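Local coordinates for uncharacterized protein SP1917 (PDB 3C9P) that is of unknown function but belongs to the DUF2200 family of conserved bacterial proteins and folds as a small, mainly helical single-chain domain, at residues T42-S47 with R64-Y69; I74-K79 with L99-D104. All coordinates share one frame; numbering follows the deposited sequence.

Interaction 1. Residues T42-S47 with R64-Y69; sequences TGYEVS and RQAPYY
Where helix 31-42 ends, Thr42, Gly43 and Tyr44 meet Ala66, Pro67 and Tyr68 of the loop that follows helix 59-64. Tyr68 N donates to Thr42 O at 3.0 Å, with an N-H...O angle of 159°. Pro67 CD touches the same oxygen, and Ala66 CB packs on Thr42 CB at 3.8 Å. The turn out of the helix is an ST turn: Thr42 OG1 sits between backbone N and carbonyl carbon (chi1 61°) and accepts from Tyr44 N at 3.3 Å, while also bonding to Thr38 O one helical turn back. Gly43 follows with positive phi, and a CB there would clash with Tyr68 O. Past this turn the Tyr44 ring crosses Pro67 at about a right angle. Pro67 CD stands over the ring centre in a CH-pi contact, 3.6 Å from the centroid and 12° off the normal. Pro67 CG continues onto the backbone of Gly43, 3.5 Å from Gly43 C. At the far end of the ring, Tyr44 OH lies 3.4 Å from Gln65 C and hydrogen-bonds to Phe62 O, tying the phenol to the last turn of helix 59-64.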
ATOM      1  N   THR A  42       5.139  -4.526  -3.103  1.00 11.76           N
ATOM      2  CA  THR A  42       4.648  -5.886  -3.283  1.00 11.30           C
ATOM      3  C   THR A  42       5.413  -6.707  -4.326  1.00 11.21           C
ATOM      4  O   THR A  42       5.347  -7.927  -4.306  1.00 11.95           O
ATOM      5  CB  THR A  42       3.174  -5.851  -3.714  1.00 11.59           C
ATOM      6  OG1 THR A  42       3.105  -5.161  -4.954  1.00 11.80           O
ATOM      7  CG2 THR A  42       2.297  -5.122  -2.663  1.00 11.20           C
ATOM      8  N   GLY A  43       6.115  -6.055  -5.247  1.00 10.95           N
ATOM      9  CA  GLY A  43       6.753  -6.766  -6.357  1.00 11.73           C
ATOM     10  C   GLY A  43       5.853  -6.953  -7.581  1.00 12.28           C
ATOM     11  O   GLY A  43       6.320  -7.395  -8.622  1.00 13.07           O
ATOM     12  N   TYR A  44       4.562  -6.638  -7.461  1.00 12.71           N
ATOM     13  CA  TYR A  44       3.654  -6.600  -8.625  1.00 13.26           C
ATOM     14  C   TYR A  44       4.135  -5.523  -9.594  1.00 14.00           C
ATOM     15  O   TYR A  44       4.554  -4.448  -9.143  1.00 12.65           O
ATOM     16  CB  TYR A  44       2.261  -6.174  -8.185  1.00 12.73           C
ATOM     17  CG  TYR A  44       1.392  -7.249  -7.576  1.00 13.05           C
ATOM     18  CD1 TYR A  44       1.031  -8.387  -8.292  1.00 12.16           C
ATOM     19  CD2 TYR A  44       0.867  -7.078  -6.295  1.00 13.35           C
ATOM     20  CE1 TYR A  44       0.178  -9.368  -7.710  1.00 11.79           C
ATOM     21  CE2 TYR A  44       0.034  -8.025  -5.720  1.00 11.83           C
ATOM     22  CZ  TYR A  44      -0.299  -9.172  -6.426  1.00 13.02           C
ATOM     23  OH  TYR A  44      -1.163 -10.076  -5.835  1.00 12.02           O
ATOM     24  N   GLU A  45       4.067  -5.811 -10.897  1.00 14.28           N
ATOM     25  CA  GLU A  45       4.289  -4.799 -11.946  1.00 15.44           C
ATOM     26  C   GLU A  45       3.100  -3.848 -11.895  1.00 15.35           C
ATOM     27  O   GLU A  45       2.021  -4.252 -11.507  1.00 14.39           O
ATOM     28  CB  GLU A  45       4.375  -5.433 -13.340  1.00 16.29           C
ATOM     29  CG  GLU A  45       5.591  -6.350 -13.579  1.00 20.76           C
ATOM     30  CD  GLU A  45       6.939  -5.703 -13.228  1.00 27.08           C
ATOM     31  OE1 GLU A  45       7.174  -4.533 -13.604  1.00 28.05           O
ATOM     32  OE2 GLU A  45       7.777  -6.368 -12.557  1.00 32.76           O
ATOM     33  N   VAL A  46       3.299  -2.577 -12.225  1.00 14.85           N
ATOM     34  CA  VAL A  46       2.173  -1.645 -12.267  1.00 15.93           C
ATOM     35  C   VAL A  46       1.045  -2.220 -13.129  1.00 15.09           C
ATOM     36  O   VAL A  46      -0.133  -2.108 -12.764  1.00 15.34           O
ATOM     37  CB  VAL A  46       2.622  -0.263 -12.798  1.00 16.01           C
ATOM     38  CG1 VAL A  46       1.392   0.632 -13.176  1.00 17.24           C
ATOM     39  CG2 VAL A  46       3.511   0.392 -11.758  1.00 17.57           C
ATOM     40  N   SER A  47       1.400  -2.870 -14.242  1.00 14.31           N
ATOM     41  CA  SER A  47       0.374  -3.419 -15.133  1.00 15.04           C
ATOM     42  C   SER A  47      -0.416  -4.534 -14.446  1.00 15.67           C
ATOM     43  O   SER A  47      -1.601  -4.705 -14.741  1.00 14.57           O
ATOM     44  CB  SER A  47       0.947  -3.927 -16.461  1.00 15.31           C
ATOM     45  OG  SER A  47       1.963  -4.904 -16.228  1.00 16.61           O
ATOM     46  N   ARG A  64      -1.992 -11.401  -0.211  1.00 12.55           N
ATOM     47  CA  ARG A  64      -1.528 -12.778   0.027  1.00 13.60           C
ATOM     48  C   ARG A  64      -0.701 -13.276  -1.142  1.00 13.23           C
ATOM     49  O   ARG A  64       0.193 -14.091  -0.960  1.00 14.70           O
ATOM     50  CB  ARG A  64      -2.674 -13.759   0.290  1.00 14.20           C
ATOM     51  CG  ARG A  64      -3.421 -13.525   1.589  1.00 14.02           C
ATOM     52  CD  ARG A  64      -4.557 -14.551   1.727  1.00 14.05           C
ATOM     53  NE  ARG A  64      -5.328 -14.300   2.954  1.00 15.42           N
ATOM     54  CZ  ARG A  64      -6.546 -13.764   2.998  1.00 17.25           C
ATOM     55  NH1 ARG A  64      -7.192 -13.447   1.879  1.00 15.24           N
ATOM     56  NH2 ARG A  64      -7.136 -13.564   4.179  1.00 14.84           N
ATOM     57  N   GLN A  65      -1.009 -12.789  -2.331  1.00 12.22           N
ATOM     58  CA  GLN A  65      -0.359 -13.277  -3.563  1.00 14.45           C
ATOM     59  C   GLN A  65       0.723 -12.366  -4.154  1.00 13.40           C
ATOM     60  O   GLN A  65       1.203 -12.592  -5.305  1.00 14.34           O
ATOM     61  CB  GLN A  65      -1.437 -13.589  -4.600  1.00 14.28           C
ATOM     62  CG  GLN A  65      -2.340 -14.748  -4.143  1.00 18.74           C
ATOM     63  CD  GLN A  65      -3.517 -14.969  -5.076  1.00 24.88           C
ATOM     64  OE1 GLN A  65      -4.393 -14.113  -5.200  1.00 28.29           O
ATOM     65  NE2 GLN A  65      -3.540 -16.114  -5.740  1.00 26.64           N
ATOM     66  N   ALA A  66       1.124 -11.360  -3.385  1.00 12.48           N
ATOM     67  CA  ALA A  66       2.191 -10.445  -3.807  1.00 11.85           C
ATOM     68  C   ALA A  66       3.412 -11.259  -4.197  1.00 12.46           C
ATOM     69  O   ALA A  66       3.813 -12.194  -3.479  1.00 12.74           O
ATOM     70  CB  ALA A  66       2.544  -9.471  -2.698  1.00 10.83           C
ATOM     71  N   PRO A  67       3.987 -10.962  -5.368  1.00 12.47           N
ATOM     72  CA  PRO A  67       5.099 -11.825  -5.814  1.00 11.81           C
ATOM     73  C   PRO A  67       6.401 -11.710  -5.025  1.00 11.35           C
ATOM     74  O   PRO A  67       7.134 -12.689  -4.923  1.00 12.52           O
ATOM     75  CB  PRO A  67       5.348 -11.390  -7.271  1.00 12.37           C
ATOM     76  CG  PRO A  67       4.516 -10.194  -7.504  1.00 12.61           C
ATOM     77  CD  PRO A  67       3.627  -9.914  -6.341  1.00 11.71           C
ATOM     78  N   TYR A  68       6.722 -10.535  -4.498  1.00 11.34           N
ATOM     79  CA  TYR A  68       8.036 -10.348  -3.899  1.00 11.74           C
ATOM     80  C   TYR A  68       8.063  -9.112  -3.013  1.00 11.85           C
ATOM     81  O   TYR A  68       8.353  -8.012  -3.484  1.00 11.63           O
ATOM     82  CB  TYR A  68       9.108 -10.193  -4.977  1.00 12.72           C
ATOM     83  CG  TYR A  68      10.487 -10.611  -4.519  1.00 15.14           C
ATOM     84  CD1 TYR A  68      11.276  -9.784  -3.712  1.00 15.78           C
ATOM     85  CD2 TYR A  68      10.998 -11.859  -4.893  1.00 15.48           C
ATOM     86  CE1 TYR A  68      12.550 -10.223  -3.291  1.00 18.56           C
ATOM     87  CE2 TYR A  68      12.248 -12.287  -4.494  1.00 17.72           C
ATOM     88  CZ  TYR A  68      13.014 -11.476  -3.690  1.00 17.67           C
ATOM     89  OH  TYR A  68      14.269 -11.947  -3.327  1.00 19.85           O
ATOM     90  N   TYR A  69       7.811  -9.294  -1.724  1.00 11.44           N
ATOM     91  CA  TYR A  69       7.815  -8.132  -0.830  1.00 11.84           C
ATOM     92  C   TYR A  69       9.224  -7.606  -0.702  1.00 12.22           C
ATOM     93  O   TYR A  69      10.164  -8.394  -0.495  1.00 12.62           O
ATOM     94  CB  TYR A  69       7.259  -8.528   0.534  1.00 11.35           C
ATOM     95  CG  TYR A  69       5.744  -8.554   0.552  1.00 13.48           C
ATOM     96  CD1 TYR A  69       5.021  -7.351   0.653  1.00 14.57           C
ATOM     97  CD2 TYR A  69       5.040  -9.755   0.469  1.00 13.23           C
ATOM     98  CE1 TYR A  69       3.645  -7.345   0.670  1.00 15.24           C
ATOM     99  CE2 TYR A  69       3.633  -9.764   0.496  1.00 14.35           C
ATOM    100  CZ  TYR A  69       2.963  -8.548   0.607  1.00 13.52           C
ATOM    101  OH  TYR A  69       1.613  -8.510   0.636  1.00 13.91           O
TER

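Interaction 2. Residues I74-K79 with L99-D104; sequences IAITGK and LDKLVD. With EDO (1,2-ethanediol), chain B.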
ATOM      1  N   ILE A  74      10.557  -3.303   5.904  1.00 10.50           N
ATOM      2  CA  ILE A  74      10.711  -3.428   7.348  1.00 10.37           C
ATOM      3  C   ILE A  74      11.010  -2.038   7.976  1.00 10.09           C
ATOM      4  O   ILE A  74      10.720  -1.792   9.156  1.00  8.92           O
ATOM      5  CB  ILE A  74      11.860  -4.428   7.656  1.00 10.23           C
ATOM      6  CG1 ILE A  74      11.573  -5.825   7.031  1.00 12.59           C
ATOM      7  CG2 ILE A  74      12.235  -4.502   9.157  1.00 12.47           C
ATOM      8  CD1 ILE A  74      10.192  -6.398   7.258  1.00 12.56           C
ATOM      9  N   ALA A  75      11.591  -1.143   7.186  1.00  9.19           N
ATOM     10  CA  ALA A  75      11.869   0.228   7.649  1.00  9.37           C
ATOM     11  C   ALA A  75      10.643   1.153   7.652  1.00  9.56           C
ATOM     12  O   ALA A  75      10.730   2.275   8.181  1.00  9.66           O
ATOM     13  CB  ALA A  75      13.014   0.848   6.819  1.00 10.07           C
ATOM     14  N   ILE A  76       9.525   0.703   7.062  1.00 10.62           N
ATOM     15  CA  ILE A  76       8.257   1.442   7.127  1.00 11.80           C
ATOM     16  C   ILE A  76       7.655   1.267   8.534  1.00 12.89           C
ATOM     17  O   ILE A  76       6.838   0.350   8.805  1.00 13.17           O
ATOM     18  CB  ILE A  76       7.245   1.024   6.023  1.00 12.78           C
ATOM     19  CG1 ILE A  76       7.898   1.081   4.633  1.00  8.97           C
ATOM     20  CG2 ILE A  76       6.015   1.939   6.072  1.00 10.79           C
ATOM     21  CD1 ILE A  76       7.142   0.270   3.536  1.00 11.79           C
ATOM     22  N   THR A  77       8.089   2.138   9.439  1.00 13.62           N
ATOM     23  CA  THR A  77       7.679   2.059  10.850  1.00 14.67           C
ATOM     24  C   THR A  77       6.803   3.282  11.200  1.00 15.80           C
ATOM     25  O   THR A  77       6.636   4.187  10.376  1.00 16.66           O
ATOM     26  CB  THR A  77       8.904   2.002  11.785  1.00 14.35           C
ATOM     27  OG1 THR A  77       9.714   3.168  11.560  1.00 15.45           O
ATOM     28  CG2 THR A  77       9.742   0.745  11.517  1.00 13.71           C
ATOM     29  N   GLY A  78       6.237   3.306  12.402  1.00 16.47           N
ATOM     30  CA  GLY A  78       5.437   4.454  12.836  1.00 17.69           C
ATOM     31  C   GLY A  78       3.956   4.140  12.859  1.00 18.66           C
ATOM     32  O   GLY A  78       3.560   2.985  12.720  1.00 18.90           O
ATOM     33  N   LYS A  79       3.144   5.178  12.995  1.00 19.91           N
ATOM     34  CA  LYS A  79       1.716   5.036  13.238  1.00 21.01           C
ATOM     35  C   LYS A  79       0.935   5.270  11.964  1.00 21.73           C
ATOM     36  O   LYS A  79       1.301   6.112  11.148  1.00 22.01           O
ATOM     37  CB  LYS A  79       1.238   6.053  14.278  1.00 21.68           C
ATOM     38  CG  LYS A  79       1.771   5.869  15.691  1.00 24.07           C
ATOM     39  CD  LYS A  79       1.212   4.636  16.333  1.00 26.52           C
ATOM     40  CE  LYS A  79       0.161   4.957  17.376  1.00 29.88           C
ATOM     41  NZ  LYS A  79       0.116   3.834  18.375  1.00 32.68           N
ATOM     42  N   LEU A  99       1.462  -0.364   3.233  1.00 11.31           N
ATOM     43  CA  LEU A  99       0.948   0.403   2.062  1.00 12.23           C
ATOM     44  C   LEU A  99       0.206   1.691   2.464  1.00 12.12           C
ATOM     45  O   LEU A  99       0.394   2.764   1.850  1.00 11.67           O
ATOM     46  CB  LEU A  99       0.095  -0.453   1.110  1.00 12.40           C
ATOM     47  CG  LEU A  99      -0.376   0.312  -0.148  1.00 12.25           C
ATOM     48  CD1 LEU A  99       0.801   0.804  -0.984  1.00 13.20           C
ATOM     49  CD2 LEU A  99      -1.337  -0.540  -0.989  1.00 10.28           C
ATOM     50  N   ASP A 100      -0.616   1.603   3.506  1.00 12.26           N
ATOM     51  CA  ASP A 100      -1.332   2.796   3.981  1.00 12.92           C
ATOM     52  C   ASP A 100      -0.368   3.910   4.353  1.00 13.01           C
ATOM     53  O   ASP A 100      -0.671   5.090   4.107  1.00 12.88           O
ATOM     54  CB  ASP A 100      -2.232   2.507   5.171  1.00 12.31           C
ATOM     55  CG  ASP A 100      -3.472   1.675   4.802  1.00 16.77           C
ATOM     56  OD1 ASP A 100      -4.078   1.856   3.723  1.00 18.84           O
ATOM     57  OD2 ASP A 100      -3.859   0.839   5.629  1.00 18.83           O
ATOM     58  N   LYS A 101       0.760   3.551   4.983  1.00 12.22           N
ATOM     59  CA  LYS A 101       1.792   4.525   5.354  1.00 12.08           C
ATOM     60  C   LYS A 101       2.406   5.170   4.106  1.00 11.50           C
ATOM     61  O   LYS A 101       2.582   6.395   4.067  1.00 10.57           O
ATOM     62  CB  LYS A 101       2.885   3.859   6.227  1.00 11.94           C
ATOM     63  CG  LYS A 101       3.928   4.809   6.810  1.00 13.51           C
ATOM     64  CD  LYS A 101       3.298   5.805   7.766  1.00 15.74           C
ATOM     65  CE  LYS A 101       4.284   6.250   8.826  1.00 19.68           C
ATOM     66  NZ  LYS A 101       3.609   7.291   9.669  1.00 21.25           N
ATOM     67  N   LEU A 102       2.715   4.362   3.086  1.00 10.26           N
ATOM     68  CA  LEU A 102       3.300   4.904   1.850  1.00 11.65           C
ATOM     69  C   LEU A 102       2.337   5.881   1.161  1.00 11.84           C
ATOM     70  O   LEU A 102       2.753   6.921   0.656  1.00 12.15           O
ATOM     71  CB  LEU A 102       3.711   3.783   0.869  1.00 11.37           C
ATOM     72  CG  LEU A 102       4.707   2.731   1.399  1.00 11.65           C
ATOM     73  CD1 LEU A 102       4.944   1.576   0.374  1.00  9.60           C
ATOM     74  CD2 LEU A 102       6.036   3.408   1.754  1.00 12.30           C
ATOM     75  N   VAL A 103       1.052   5.535   1.178  1.00 11.00           N
ATOM     76  CA  VAL A 103       0.010   6.336   0.574  1.00 11.93           C
ATOM     77  C   VAL A 103      -0.206   7.591   1.413  1.00 12.27           C
ATOM     78  O   VAL A 103      -0.484   8.660   0.869  1.00 12.81           O
ATOM     79  CB  VAL A 103      -1.313   5.541   0.428  1.00 11.79           C
ATOM     80  CG1 VAL A 103      -2.427   6.439  -0.029  1.00 14.28           C
ATOM     81  CG2 VAL A 103      -1.126   4.443  -0.633  1.00 11.88           C
ATOM     82  N   ASP A 104      -0.062   7.468   2.729  1.00 12.30           N
ATOM     83  CA  ASP A 104      -0.133   8.678   3.575  1.00 13.00           C
ATOM     84  C   ASP A 104       0.940   9.698   3.194  1.00 12.92           C
ATOM     85  O   ASP A 104       0.635  10.893   3.083  1.00 13.48           O
ATOM     86  CB  ASP A 104      -0.064   8.337   5.046  1.00 12.48           C
ATOM     87  CG  ASP A 104      -0.607   9.469   5.928  1.00 15.74           C
ATOM     88  OD1 ASP A 104      -1.678  10.047   5.612  1.00 16.53           O
ATOM     89  OD2 ASP A 104       0.060   9.762   6.931  1.00 19.37           O
TER
HETATM   90  C1  EDO B 201      -6.771  -0.062   4.543  1.00 37.16           C
HETATM   91  O1  EDO B 201      -7.270   1.217   4.935  1.00 38.54           O
HETATM   92  C2  EDO B 201      -6.982  -0.212   3.048  1.00 37.04           C
HETATM   93  O2  EDO B 201      -7.172   1.084   2.480  1.00 36.60           O
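Lys101 and Leu102, on helix 91-107, meet Ile76 and the backbone of Thr77 and Lys79, in the segment that leads into the two-stranded antiparallel sheet of 79-80 and 83-84. Ile76 is the centre of an inverse gamma turn, and its side chain is directed at the helix with its two branches divided between two neighbours. Ile76 CG2, anti to the backbone N, lies against the root of the lysine, 3.6 Å from Lys101 CG, and the two side chains slide past each other in opposite directions. The other branch extends through CG1 and CD1 and meets Leu102 at about a right angle; Ile76 CD1 is 3.8 Å from Leu102 CD2 and a little farther from the second methyl. Trp40 of helix 31-42 and Tyr119 of helix 112-119 also touch Ile76, which places this apolar patch where three helices converge.

Lys101 passes from this patch to a polar end. A bend at chi2 (63°) turns CD, and the outer chain then runs past the loop backbone, with Lys101 CE 3.5 Å from Thr77 O. Gly78 borders the outer part of the lysine. Its backbone angles by themselves call for glycine, since a CB would be jammed against the preceding carbonyl oxygen; Lys101 CE would be a second, tight neighbour of that CB. Gly78 N bonds to Glu86 OE1. Asp100, the residue before Lys101, forms a salt bridge with Arg97 and receives a weak bond from an ethanediol probably left by crystallisation. The polar tie across the contact is Lys101 NZ to Lys79 O, 3.0 Å long, with a C=O...N angle of 146° and the nitrogen tilted 23° from the carbonyl plane.

How the interactions relate
Interaction 1 is a surface contact, its centre about 11 Å from the centre of the chain; interaction 2 lies deeper, at about 8 Å, and is partly buried. Their centres are about 17 Å apart and their nearest atoms about 6 Å, without touching. They follow one another along the chain, and the loop between helix 59-64 and strand 79-80 supplies a segment to each. Helix 31-42 also links them: its end takes part in interaction 1, whereas its Trp40 and Val37 pack beside interaction 2. Interaction 1 joins a helix end and its following turn to a loop through a backbone-to-backbone bond and a proline-on-tyrosine contact; interaction 2 sets aliphatic branches against a helix and uses a lysine ammonium to reach a backbone carbonyl.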